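PDB 4R78: choline kinase from Streptococcus pneumoniae, which probably phosphorylates choline at the expense of ATP, using a protein kinase-like fold, and is captured here with adenosine monophosphate in its nucleotide pocket. Local coordinates for residues L92-Y97 and R209-D214; Q61-F66 and N108-S113. All coordinates share one frame; numbering follows the deposited sequence.

Contact 1: residues L92-Y97 and R209-D214. With AMP (adenosine monophosphate), chain C.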
ATOM      1  N   LEU A  92      -0.436  13.843   6.834  1.00 16.90           N
ATOM      2  CA  LEU A  92       0.454  12.698   6.678  1.00 16.61           C
ATOM      3  C   LEU A  92       0.976  12.540   5.254  1.00 16.15           C
ATOM      4  O   LEU A  92       2.155  12.295   5.043  1.00 15.76           O
ATOM      5  CB  LEU A  92      -0.235  11.410   7.139  1.00 17.01           C
ATOM      6  CG  LEU A  92      -0.600  11.307   8.624  1.00 17.58           C
ATOM      7  CD1 LEU A  92      -1.355  10.016   8.899  1.00 18.76           C
ATOM      8  CD2 LEU A  92       0.641  11.412   9.509  1.00 19.42           C
ATOM      9  N   ASP A  93       0.082  12.685   4.283  1.00 15.61           N
ATOM     10  CA  ASP A  93       0.428  12.523   2.877  1.00 15.53           C
ATOM     11  C   ASP A  93       1.017  13.819   2.327  1.00 15.23           C
ATOM     12  O   ASP A  93       0.819  14.899   2.899  1.00 15.29           O
ATOM     13  CB  ASP A  93      -0.832  12.129   2.095  1.00 15.33           C
ATOM     14  CG  ASP A  93      -0.537  11.437   0.760  1.00 15.45           C
ATOM     15  OD1 ASP A  93       0.635  11.309   0.338  1.00 13.90           O
ATOM     16  OD2 ASP A  93      -1.521  11.024   0.112  1.00 14.44           O
ATOM     17  N   VAL A  94       1.747  13.700   1.223  1.00 15.35           N
ATOM     18  CA  VAL A  94       2.221  14.856   0.472  1.00 15.27           C
ATOM     19  C   VAL A  94       1.065  15.520  -0.286  1.00 15.27           C
ATOM     20  O   VAL A  94      -0.046  14.982  -0.359  1.00 15.19           O
ATOM     21  CB  VAL A  94       3.368  14.484  -0.504  1.00 15.11           C
ATOM     22  CG1 VAL A  94       4.557  13.903   0.258  1.00 15.19           C
ATOM     23  CG2 VAL A  94       2.885  13.500  -1.568  1.00 15.46           C
ATOM     24  N   LYS A  95       1.336  16.688  -0.856  1.00 15.31           N
ATOM     25  CA  LYS A  95       0.324  17.461  -1.569  1.00 15.61           C
ATOM     26  C   LYS A  95      -0.088  16.827  -2.898  1.00 15.37           C
ATOM     27  O   LYS A  95       0.762  16.440  -3.705  1.00 15.36           O
ATOM     28  CB  LYS A  95       0.821  18.886  -1.810  1.00 16.11           C
ATOM     29  CG  LYS A  95      -0.225  19.809  -2.398  1.00 17.54           C
ATOM     30  CD  LYS A  95       0.396  21.121  -2.826  1.00 19.26           C
ATOM     31  CE  LYS A  95      -0.657  22.142  -3.204  1.00 20.53           C
ATOM     32  NZ  LYS A  95      -1.459  22.588  -2.028  1.00 21.13           N
ATOM     33  N   ASN A  96      -1.399  16.745  -3.118  1.00 15.11           N
ATOM     34  CA  ASN A  96      -1.958  16.261  -4.379  1.00 15.01           C
ATOM     35  C   ASN A  96      -2.392  17.406  -5.296  1.00 15.02           C
ATOM     36  O   ASN A  96      -3.026  18.364  -4.840  1.00 15.46           O
ATOM     37  CB  ASN A  96      -3.156  15.346  -4.107  1.00 15.01           C
ATOM     38  CG  ASN A  96      -3.756  14.777  -5.380  1.00 15.57           C
ATOM     39  OD1 ASN A  96      -3.113  14.009  -6.102  1.00 16.74           O
ATOM     40  ND2 ASN A  96      -4.990  15.160  -5.665  1.00 16.04           N
ATOM     41  N   TYR A  97      -2.061  17.290  -6.581  1.00 15.07           N
ATOM     42  CA  TYR A  97      -2.498  18.264  -7.587  1.00 15.53           C
ATOM     43  C   TYR A  97      -3.590  17.728  -8.512  1.00 15.67           C
ATOM     44  O   TYR A  97      -4.485  18.469  -8.927  1.00 16.10           O
ATOM     45  CB  TYR A  97      -1.310  18.754  -8.414  1.00 15.62           C
ATOM     46  CG  TYR A  97      -0.387  19.658  -7.643  1.00 15.88           C
ATOM     47  CD1 TYR A  97      -0.741  20.981  -7.384  1.00 17.34           C
ATOM     48  CD2 TYR A  97       0.839  19.197  -7.169  1.00 16.08           C
ATOM     49  CE1 TYR A  97       0.101  21.823  -6.674  1.00 17.93           C
ATOM     50  CE2 TYR A  97       1.695  20.037  -6.456  1.00 17.13           C
ATOM     51  CZ  TYR A  97       1.311  21.348  -6.211  1.00 18.22           C
ATOM     52  OH  TYR A  97       2.141  22.201  -5.514  1.00 20.20           O
ATOM     53  N   ARG A 209      10.480  16.679   8.257  1.00 22.49           N
ATOM     54  CA  ARG A 209       9.096  16.194   8.253  1.00 21.73           C
ATOM     55  C   ARG A 209       8.972  14.842   7.560  1.00 20.77           C
ATOM     56  O   ARG A 209       9.465  14.654   6.444  1.00 20.50           O
ATOM     57  CB  ARG A 209       8.160  17.211   7.590  1.00 21.76           C
ATOM     58  CG  ARG A 209       6.684  16.822   7.620  1.00 22.39           C
ATOM     59  CD  ARG A 209       5.803  17.940   7.079  1.00 22.51           C
ATOM     60  NE  ARG A 209       4.399  17.542   7.009  1.00 23.00           N
ATOM     61  CZ  ARG A 209       3.413  18.313   6.552  1.00 22.97           C
ATOM     62  NH1 ARG A 209       3.657  19.544   6.117  1.00 23.43           N
ATOM     63  NH2 ARG A 209       2.171  17.849   6.533  1.00 22.43           N
ATOM     64  N   LEU A 210       8.314  13.911   8.243  1.00 19.91           N
ATOM     65  CA  LEU A 210       8.092  12.574   7.717  1.00 18.78           C
ATOM     66  C   LEU A 210       6.684  12.460   7.149  1.00 18.29           C
ATOM     67  O   LEU A 210       5.706  12.803   7.815  1.00 18.25           O
ATOM     68  CB  LEU A 210       8.311  11.523   8.813  1.00 18.74           C
ATOM     69  CG  LEU A 210       8.315  10.051   8.392  1.00 19.10           C
ATOM     70  CD1 LEU A 210       9.422   9.765   7.380  1.00 19.11           C
ATOM     71  CD2 LEU A 210       8.465   9.153   9.609  1.00 19.83           C
ATOM     72  N   TYR A 211       6.601  11.977   5.913  1.00 17.41           N
ATOM     73  CA  TYR A 211       5.330  11.746   5.243  1.00 16.95           C
ATOM     74  C   TYR A 211       5.045  10.258   5.118  1.00 16.35           C
ATOM     75  O   TYR A 211       5.964   9.447   5.013  1.00 16.13           O
ATOM     76  CB  TYR A 211       5.345  12.358   3.840  1.00 17.04           C
ATOM     77  CG  TYR A 211       5.415  13.865   3.809  1.00 17.66           C
ATOM     78  CD1 TYR A 211       4.256  14.635   3.899  1.00 18.15           C
ATOM     79  CD2 TYR A 211       6.636  14.518   3.664  1.00 17.25           C
ATOM     80  CE1 TYR A 211       4.314  16.023   3.855  1.00 18.06           C
ATOM     81  CE2 TYR A 211       6.706  15.904   3.623  1.00 18.15           C
ATOM     82  CZ  TYR A 211       5.543  16.648   3.714  1.00 18.53           C
ATOM     83  OH  TYR A 211       5.604  18.019   3.673  1.00 19.47           O
ATOM     84  N   LEU A 212       3.762   9.915   5.145  1.00 15.85           N
ATOM     85  CA  LEU A 212       3.289   8.588   4.768  1.00 15.37           C
ATOM     86  C   LEU A 212       2.471   8.752   3.489  1.00 14.97           C
ATOM     87  O   LEU A 212       1.472   9.474   3.481  1.00 14.95           O
ATOM     88  CB  LEU A 212       2.458   7.965   5.892  1.00 15.57           C
ATOM     89  CG  LEU A 212       1.746   6.633   5.628  1.00 15.92           C
ATOM     90  CD1 LEU A 212       2.702   5.569   5.082  1.00 16.26           C
ATOM     91  CD2 LEU A 212       1.055   6.138   6.887  1.00 15.39           C
ATOM     92  N   ILE A 213       2.908   8.088   2.421  1.00 14.66           N
ATOM     93  CA  ILE A 213       2.367   8.323   1.081  1.00 14.12           C
ATOM     94  C   ILE A 213       1.690   7.084   0.501  1.00 14.08           C
ATOM     95  O   ILE A 213       1.667   6.026   1.131  1.00 13.49           O
ATOM     96  CB  ILE A 213       3.471   8.822   0.104  1.00 14.24           C
ATOM     97  CG1 ILE A 213       4.512   7.721  -0.139  1.00 14.25           C
ATOM     98  CG2 ILE A 213       4.098  10.114   0.634  1.00 14.46           C
ATOM     99  CD1 ILE A 213       5.412   7.969  -1.327  1.00 15.27           C
ATOM    100  N   ASP A 214       1.128   7.246  -0.697  1.00 13.68           N
ATOM    101  CA  ASP A 214       0.575   6.151  -1.499  1.00 13.69           C
ATOM    102  C   ASP A 214      -0.568   5.418  -0.803  1.00 13.47           C
ATOM    103  O   ASP A 214      -0.469   4.240  -0.445  1.00 13.46           O
ATOM    104  CB  ASP A 214       1.685   5.212  -1.993  1.00 13.97           C
ATOM    105  CG  ASP A 214       2.529   5.830  -3.102  1.00 15.12           C
ATOM    106  OD1 ASP A 214       2.252   6.973  -3.532  1.00 16.35           O
ATOM    107  OD2 ASP A 214       3.472   5.157  -3.561  1.00 16.89           O
TER
HETATM  108  P   AMP C 302       6.642   3.632  -3.796  0.20 35.70           P
HETATM  109  O1P AMP C 302       5.570   2.576  -3.919  0.50 35.91           O
HETATM  110  O2P AMP C 302       7.997   3.208  -4.310  0.30 35.77           O
HETATM  111  O3P AMP C 302       6.673   4.329  -2.457  0.30 35.60           O
HETATM  112  O5' AMP C 302       6.189   4.793  -4.814  0.20 35.33           O
HETATM  113  C5' AMP C 302       6.475   6.160  -4.523  0.50 34.73           C
HETATM  114  C4' AMP C 302       7.982   6.378  -4.492  0.50 34.28           C
HETATM  115  O4' AMP C 302       8.313   7.585  -5.188  0.50 34.22           O
HETATM  116  C3' AMP C 302       8.495   6.531  -3.069  0.50 33.98           C
HETATM  117  O3' AMP C 302       9.152   5.338  -2.627  1.00 33.21           O
HETATM  118  C2' AMP C 302       9.451   7.707  -3.113  0.50 33.91           C
HETATM  119  O2' AMP C 302      10.796   7.253  -3.256  1.00 33.89           O
HETATM  120  C1' AMP C 302       9.081   8.477  -4.369  0.50 34.03           C
HETATM  121  N9  AMP C 302       8.284   9.684  -4.020  1.00 34.04           N
HETATM  122  C8  AMP C 302       6.961   9.708  -3.767  1.00 33.64           C
HETATM  123  N7  AMP C 302       6.523  10.959  -3.485  1.00 33.67           N
HETATM  124  C5  AMP C 302       7.587  11.773  -3.563  1.00 34.14           C
HETATM  125  C6  AMP C 302       7.825  13.223  -3.384  1.00 33.95           C
HETATM  126  N6  AMP C 302       6.802  14.049  -3.060  1.00 34.47           N
HETATM  127  N1  AMP C 302       9.085  13.685  -3.558  1.00 34.10           N
HETATM  128  C2  AMP C 302      10.106  12.864  -3.879  1.00 34.34           C
HETATM  129  N3  AMP C 302       9.960  11.535  -4.057  1.00 34.26           N
HETATM  130  C4  AMP C 302       8.748  10.935  -3.916  1.00 33.93           C
HETATM  131  O   HOH W   1       1.123   9.971  -2.066  1.00 13.13           O

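Contact 2: residues Q61-F66 and N108-S113. With AMP (adenosine monophosphate), chain C.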
ATOM      1  N   GLN A  61       8.120  20.422 -11.088  1.00 22.40           N
ATOM      2  CA  GLN A  61       8.317  18.980 -11.143  1.00 21.57           C
ATOM      3  C   GLN A  61       7.165  18.312 -10.407  1.00 20.56           C
ATOM      4  O   GLN A  61       6.697  18.826  -9.390  1.00 20.37           O
ATOM      5  CB  GLN A  61       9.643  18.588 -10.496  1.00 22.01           C
ATOM      6  CG  GLN A  61      10.869  19.166 -11.190  1.00 23.58           C
ATOM      7  CD  GLN A  61      12.164  18.629 -10.618  1.00 25.62           C
ATOM      8  OE1 GLN A  61      12.573  17.509 -10.921  1.00 27.25           O
ATOM      9  NE2 GLN A  61      12.824  19.431  -9.791  1.00 27.41           N
ATOM     10  N   TYR A  62       6.710  17.174 -10.927  1.00 19.27           N
ATOM     11  CA  TYR A  62       5.628  16.416 -10.304  1.00 18.37           C
ATOM     12  C   TYR A  62       5.992  14.946 -10.168  1.00 17.79           C
ATOM     13  O   TYR A  62       6.600  14.364 -11.065  1.00 17.46           O
ATOM     14  CB  TYR A  62       4.350  16.504 -11.132  1.00 18.14           C
ATOM     15  CG  TYR A  62       3.758  17.882 -11.305  1.00 17.81           C
ATOM     16  CD1 TYR A  62       2.948  18.444 -10.318  1.00 17.69           C
ATOM     17  CD2 TYR A  62       3.984  18.610 -12.471  1.00 17.77           C
ATOM     18  CE1 TYR A  62       2.383  19.706 -10.483  1.00 18.06           C
ATOM     19  CE2 TYR A  62       3.428  19.874 -12.648  1.00 18.68           C
ATOM     20  CZ  TYR A  62       2.630  20.413 -11.651  1.00 18.57           C
ATOM     21  OH  TYR A  62       2.076  21.663 -11.813  1.00 19.82           O
ATOM     22  N   ILE A  63       5.599  14.357  -9.043  1.00 17.49           N
ATOM     23  CA  ILE A  63       5.671  12.914  -8.839  1.00 17.25           C
ATOM     24  C   ILE A  63       4.352  12.307  -9.312  1.00 16.67           C
ATOM     25  O   ILE A  63       3.278  12.752  -8.910  1.00 16.83           O
ATOM     26  CB  ILE A  63       5.947  12.574  -7.346  1.00 17.40           C
ATOM     27  CG1 ILE A  63       7.392  12.940  -6.963  1.00 18.03           C
ATOM     28  CG2 ILE A  63       5.620  11.109  -7.033  1.00 18.45           C
ATOM     29  CD1 ILE A  63       8.481  12.112  -7.654  1.00 19.31           C
ATOM     30  N   VAL A  64       4.445  11.305 -10.180  1.00 15.89           N
ATOM     31  CA  VAL A  64       3.266  10.689 -10.778  1.00 15.86           C
ATOM     32  C   VAL A  64       3.188   9.208 -10.413  1.00 15.57           C
ATOM     33  O   VAL A  64       4.175   8.475 -10.534  1.00 16.15           O
ATOM     34  CB  VAL A  64       3.247  10.868 -12.320  1.00 15.66           C
ATOM     35  CG1 VAL A  64       1.985  10.270 -12.919  1.00 15.99           C
ATOM     36  CG2 VAL A  64       3.356  12.344 -12.695  1.00 16.06           C
ATOM     37  N   LYS A  65       2.022   8.777  -9.938  1.00 15.05           N
ATOM     38  CA  LYS A  65       1.762   7.354  -9.784  1.00 14.94           C
ATOM     39  C   LYS A  65       0.629   6.921 -10.705  1.00 14.49           C
ATOM     40  O   LYS A  65      -0.525   7.322 -10.531  1.00 14.36           O
ATOM     41  CB  LYS A  65       1.461   6.979  -8.333  1.00 14.84           C
ATOM     42  CG  LYS A  65       1.535   5.478  -8.101  1.00 15.68           C
ATOM     43  CD  LYS A  65       1.371   5.098  -6.640  1.00 18.46           C
ATOM     44  CE  LYS A  65       1.582   3.597  -6.463  1.00 20.62           C
ATOM     45  NZ  LYS A  65       1.452   3.163  -5.042  1.00 23.37           N
ATOM     46  N   PHE A  66       0.984   6.122 -11.704  1.00 14.24           N
ATOM     47  CA  PHE A  66       0.027   5.547 -12.636  1.00 14.61           C
ATOM     48  C   PHE A  66      -0.352   4.180 -12.063  1.00 14.40           C
ATOM     49  O   PHE A  66       0.357   3.192 -12.273  1.00 15.03           O
ATOM     50  CB  PHE A  66       0.694   5.399 -14.008  1.00 14.72           C
ATOM     51  CG  PHE A  66      -0.270   5.254 -15.163  1.00 16.08           C
ATOM     52  CD1 PHE A  66      -1.346   4.366 -15.108  1.00 16.68           C
ATOM     53  CD2 PHE A  66      -0.066   5.980 -16.334  1.00 16.47           C
ATOM     54  CE1 PHE A  66      -2.218   4.231 -16.188  1.00 17.74           C
ATOM     55  CE2 PHE A  66      -0.930   5.850 -17.422  1.00 17.48           C
ATOM     56  CZ  PHE A  66      -2.009   4.972 -17.348  1.00 17.80           C
ATOM     57  N   ASN A 108       1.353  14.399  -7.823  1.00 13.83           N
ATOM     58  CA  ASN A 108       1.673  14.993  -6.528  1.00 14.26           C
ATOM     59  C   ASN A 108       2.875  15.924  -6.602  1.00 14.48           C
ATOM     60  O   ASN A 108       3.612  15.926  -7.592  1.00 14.32           O
ATOM     61  CB  ASN A 108       1.959  13.882  -5.504  1.00 13.92           C
ATOM     62  CG  ASN A 108       0.694  13.263  -4.924  1.00 14.38           C
ATOM     63  OD1 ASN A 108      -0.424  13.620  -5.292  1.00 13.62           O
ATOM     64  ND2 ASN A 108       0.873  12.321  -4.008  1.00 14.81           N
ATOM     65  N   GLU A 109       3.072  16.706  -5.544  1.00 15.55           N
ATOM     66  CA  GLU A 109       4.273  17.519  -5.408  1.00 16.57           C
ATOM     67  C   GLU A 109       5.531  16.653  -5.437  1.00 17.83           C
ATOM     68  O   GLU A 109       5.525  15.506  -4.972  1.00 17.14           O
ATOM     69  CB  GLU A 109       4.225  18.348  -4.118  1.00 16.34           C
ATOM     70  CG  GLU A 109       4.315  17.527  -2.829  1.00 16.54           C
ATOM     71  CD  GLU A 109       4.437  18.377  -1.581  1.00 15.87           C
ATOM     72  OE1 GLU A 109       3.832  18.000  -0.560  1.00 16.09           O
ATOM     73  OE2 GLU A 109       5.131  19.418  -1.617  1.00 16.86           O
ATOM     74  N   TYR A 110       6.597  17.206  -6.008  1.00 19.61           N
ATOM     75  CA  TYR A 110       7.919  16.598  -5.932  1.00 21.73           C
ATOM     76  C   TYR A 110       8.708  17.298  -4.835  1.00 22.59           C
ATOM     77  O   TYR A 110       8.887  18.519  -4.860  1.00 23.20           O
ATOM     78  CB  TYR A 110       8.652  16.705  -7.276  1.00 22.12           C
ATOM     79  CG  TYR A 110      10.090  16.206  -7.264  1.00 24.09           C
ATOM     80  CD1 TYR A 110      10.386  14.867  -7.007  1.00 25.60           C
ATOM     81  CD2 TYR A 110      11.148  17.072  -7.528  1.00 26.20           C
ATOM     82  CE1 TYR A 110      11.701  14.404  -7.004  1.00 26.92           C
ATOM     83  CE2 TYR A 110      12.466  16.619  -7.531  1.00 26.83           C
ATOM     84  CZ  TYR A 110      12.733  15.286  -7.267  1.00 27.45           C
ATOM     85  OH  TYR A 110      14.035  14.832  -7.265  1.00 28.64           O
ATOM     86  N   ILE A 111       9.155  16.517  -3.861  1.00 23.64           N
ATOM     87  CA  ILE A 111       9.983  17.032  -2.786  1.00 24.64           C
ATOM     88  C   ILE A 111      11.442  16.764  -3.128  1.00 25.34           C
ATOM     89  O   ILE A 111      11.880  15.610  -3.165  1.00 25.44           O
ATOM     90  CB  ILE A 111       9.610  16.407  -1.429  1.00 24.66           C
ATOM     91  CG1 ILE A 111       8.129  16.676  -1.120  1.00 24.24           C
ATOM     92  CG2 ILE A 111      10.527  16.943  -0.320  1.00 24.92           C
ATOM     93  CD1 ILE A 111       7.616  16.010   0.132  1.00 24.10           C
ATOM     94  N   GLU A 112      12.178  17.840  -3.396  1.00 26.12           N
ATOM     95  CA  GLU A 112      13.587  17.741  -3.758  1.00 26.88           C
ATOM     96  C   GLU A 112      14.434  17.234  -2.601  1.00 26.67           C
ATOM     97  O   GLU A 112      14.245  17.648  -1.452  1.00 26.91           O
ATOM     98  CB  GLU A 112      14.129  19.082  -4.247  1.00 27.21           C
ATOM     99  CG  GLU A 112      13.977  19.300  -5.740  1.00 29.33           C
ATOM    100  CD  GLU A 112      15.202  19.946  -6.365  1.00 31.39           C
ATOM    101  OE1 GLU A 112      15.739  20.915  -5.781  1.00 32.72           O
ATOM    102  OE2 GLU A 112      15.630  19.480  -7.442  1.00 32.87           O
ATOM    103  N   SER A 113      15.359  16.332  -2.928  1.00 26.46           N
ATOM    104  CA  SER A 113      16.309  15.757  -1.969  1.00 26.34           C
ATOM    105  C   SER A 113      15.616  15.009  -0.827  1.00 26.06           C
ATOM    106  O   SER A 113      16.145  14.913   0.283  1.00 26.16           O
ATOM    107  CB  SER A 113      17.261  16.833  -1.432  1.00 26.48           C
ATOM    108  OG  SER A 113      18.023  17.397  -2.487  1.00 27.05           O
TER
HETATM  109  P   AMP C 302       6.642   3.632  -3.796  0.20 35.70           P
HETATM  110  O1P AMP C 302       5.570   2.576  -3.919  0.50 35.91           O
HETATM  111  O2P AMP C 302       7.997   3.208  -4.310  0.30 35.77           O
HETATM  112  O3P AMP C 302       6.673   4.329  -2.457  0.30 35.60           O
HETATM  113  O5' AMP C 302       6.189   4.793  -4.814  0.20 35.33           O
HETATM  114  C5' AMP C 302       6.475   6.160  -4.523  0.50 34.73           C
HETATM  115  C4' AMP C 302       7.982   6.378  -4.492  0.50 34.28           C
HETATM  116  O4' AMP C 302       8.313   7.585  -5.188  0.50 34.22           O
HETATM  117  C3' AMP C 302       8.495   6.531  -3.069  0.50 33.98           C
HETATM  118  O3' AMP C 302       9.152   5.338  -2.627  1.00 33.21           O
HETATM  119  C2' AMP C 302       9.451   7.707  -3.113  0.50 33.91           C
HETATM  120  O2' AMP C 302      10.796   7.253  -3.256  1.00 33.89           O
HETATM  121  C1' AMP C 302       9.081   8.477  -4.369  0.50 34.03           C
HETATM  122  N9  AMP C 302       8.284   9.684  -4.020  1.00 34.04           N
HETATM  123  C8  AMP C 302       6.961   9.708  -3.767  1.00 33.64           C
HETATM  124  N7  AMP C 302       6.523  10.959  -3.485  1.00 33.67           N
HETATM  125  C5  AMP C 302       7.587  11.773  -3.563  1.00 34.14           C
HETATM  126  C6  AMP C 302       7.825  13.223  -3.384  1.00 33.95           C
HETATM  127  N6  AMP C 302       6.802  14.049  -3.060  1.00 34.47           N
HETATM  128  N1  AMP C 302       9.085  13.685  -3.558  1.00 34.10           N
HETATM  129  C2  AMP C 302      10.106  12.864  -3.879  1.00 34.34           C
HETATM  130  N3  AMP C 302       9.960  11.535  -4.057  1.00 34.26           N
HETATM  131  C4  AMP C 302       8.748  10.935  -3.916  1.00 33.93           C
HETATM  132  O   HOH W   2       6.264  19.958  -7.020  1.00 22.42           O

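Contact 1: residues L92-Y97 and R209-D214
The loop that enters strand 96-100 of the N-terminal lobe packs here on strand 210-212, an edge strand of the small three-stranded sheet beside the nucleotide, and Leu92 to Val94 meet Tyr211 to Ile213. One backbone bond joins them, Leu212 N to Leu92 O at 2.9 Å. Next to it Asp93 CA sets a CA-H...O contact on Leu212 O, 3.3 Å away. Val94 reaches across with CG1, which sits over one face of the Tyr211 ring, 3.9 Å from its centroid, a CH-pi contact. On the opposite face lies CG of Arg209, offset toward the rim, so the ring is held between the two. The same CG1 of Val94 touches Ile213 CG2 at 3.8 Å. Asp93 turns its CG anti to the backbone N (chi1 -159°), which carries OD1 to 3.5 Å from Ile213 CA; this oxygen accepts a weak bond from Val94 N and a hydrogen bond from a water that in turn accepts one from Asp214 N, 3.0 Å from the water. Beyond, Ile213 CD1 lies 3.4 Å from AMP C8, and Asp214, salt-bridged through OD1 to Lys106, brings OD2 close to AMP O5'. An Ile-Asp pair after a short strand, the first packed on the base and the second near the phosphate, recalls the DFG position of protein kinases.

Contact 2: residues Q61-F66 and N108-S113
Two backbone hydrogen bonds pair Ile63 with Asn108 in antiparallel fashion: Asn108 N to Ile63 O, 2.8 Å, and Ile63 N to Asn108 O, 2.9 Å. That same Asn108 O also lies at the edge of the Tyr62 ring, in its plane. Past this pair the regular pairing gives way, and a water bridges Gln61 O, to which it donates, and Tyr110 N, from which it accepts. Glu109 OE1 accepts a hydrogen bond from Lys95 N. Polar contact with the nucleotide comes from the backbone of the same segment: Ile111 N donates to AMP N1 at 2.8 Å, and Glu109 O lies 2.7 Å from AMP N6. This is the kinase hinge, where the segment leaving the last strand of the N-terminal lobe reads the adenine edge through its backbone. Side-chain packing involves Ile63, Tyr110 and Gln61. Ile63 carries CG1 beside its backbone N (chi1 -71°), an orientation that brings CG1 within 3.6 Å of AMP C5, and Ile63 CD1 meets Tyr110 CD1 at the ring edge, 3.4 Å away. Tyr110, with CG anti to its backbone N (chi1 175°), runs alongside the extended Gln61 side chain, both pointing the same way; the amide and ring planes stand 50° apart, and Gln61 OE1 is 3.5 Å from Tyr110 CE2.

In the fold
After helix 20-30 and two strands the chain enters strand 61-66, then passes through 92-97 into strand 96-100, turns back along 105-109 into the hinge, and reaches 209-214 after the first helices of the C-terminal lobe. Contact 2 therefore closes a loop of 41 intervening residues that includes helix 77-87, and contact 1 a longer one of 111; their segments alternate, so the two loops cross. Contact 2 joins neighbouring strands of the five-stranded sheet and runs on into the hinge, whereas contact 1 ties the approach to its outermost strand 96-100 to the three-stranded sheet. Their centres are about 10 Å apart, AMP touches both, and Asp214 OD2 and Lys65 NZ form a long, weak ion pair between them.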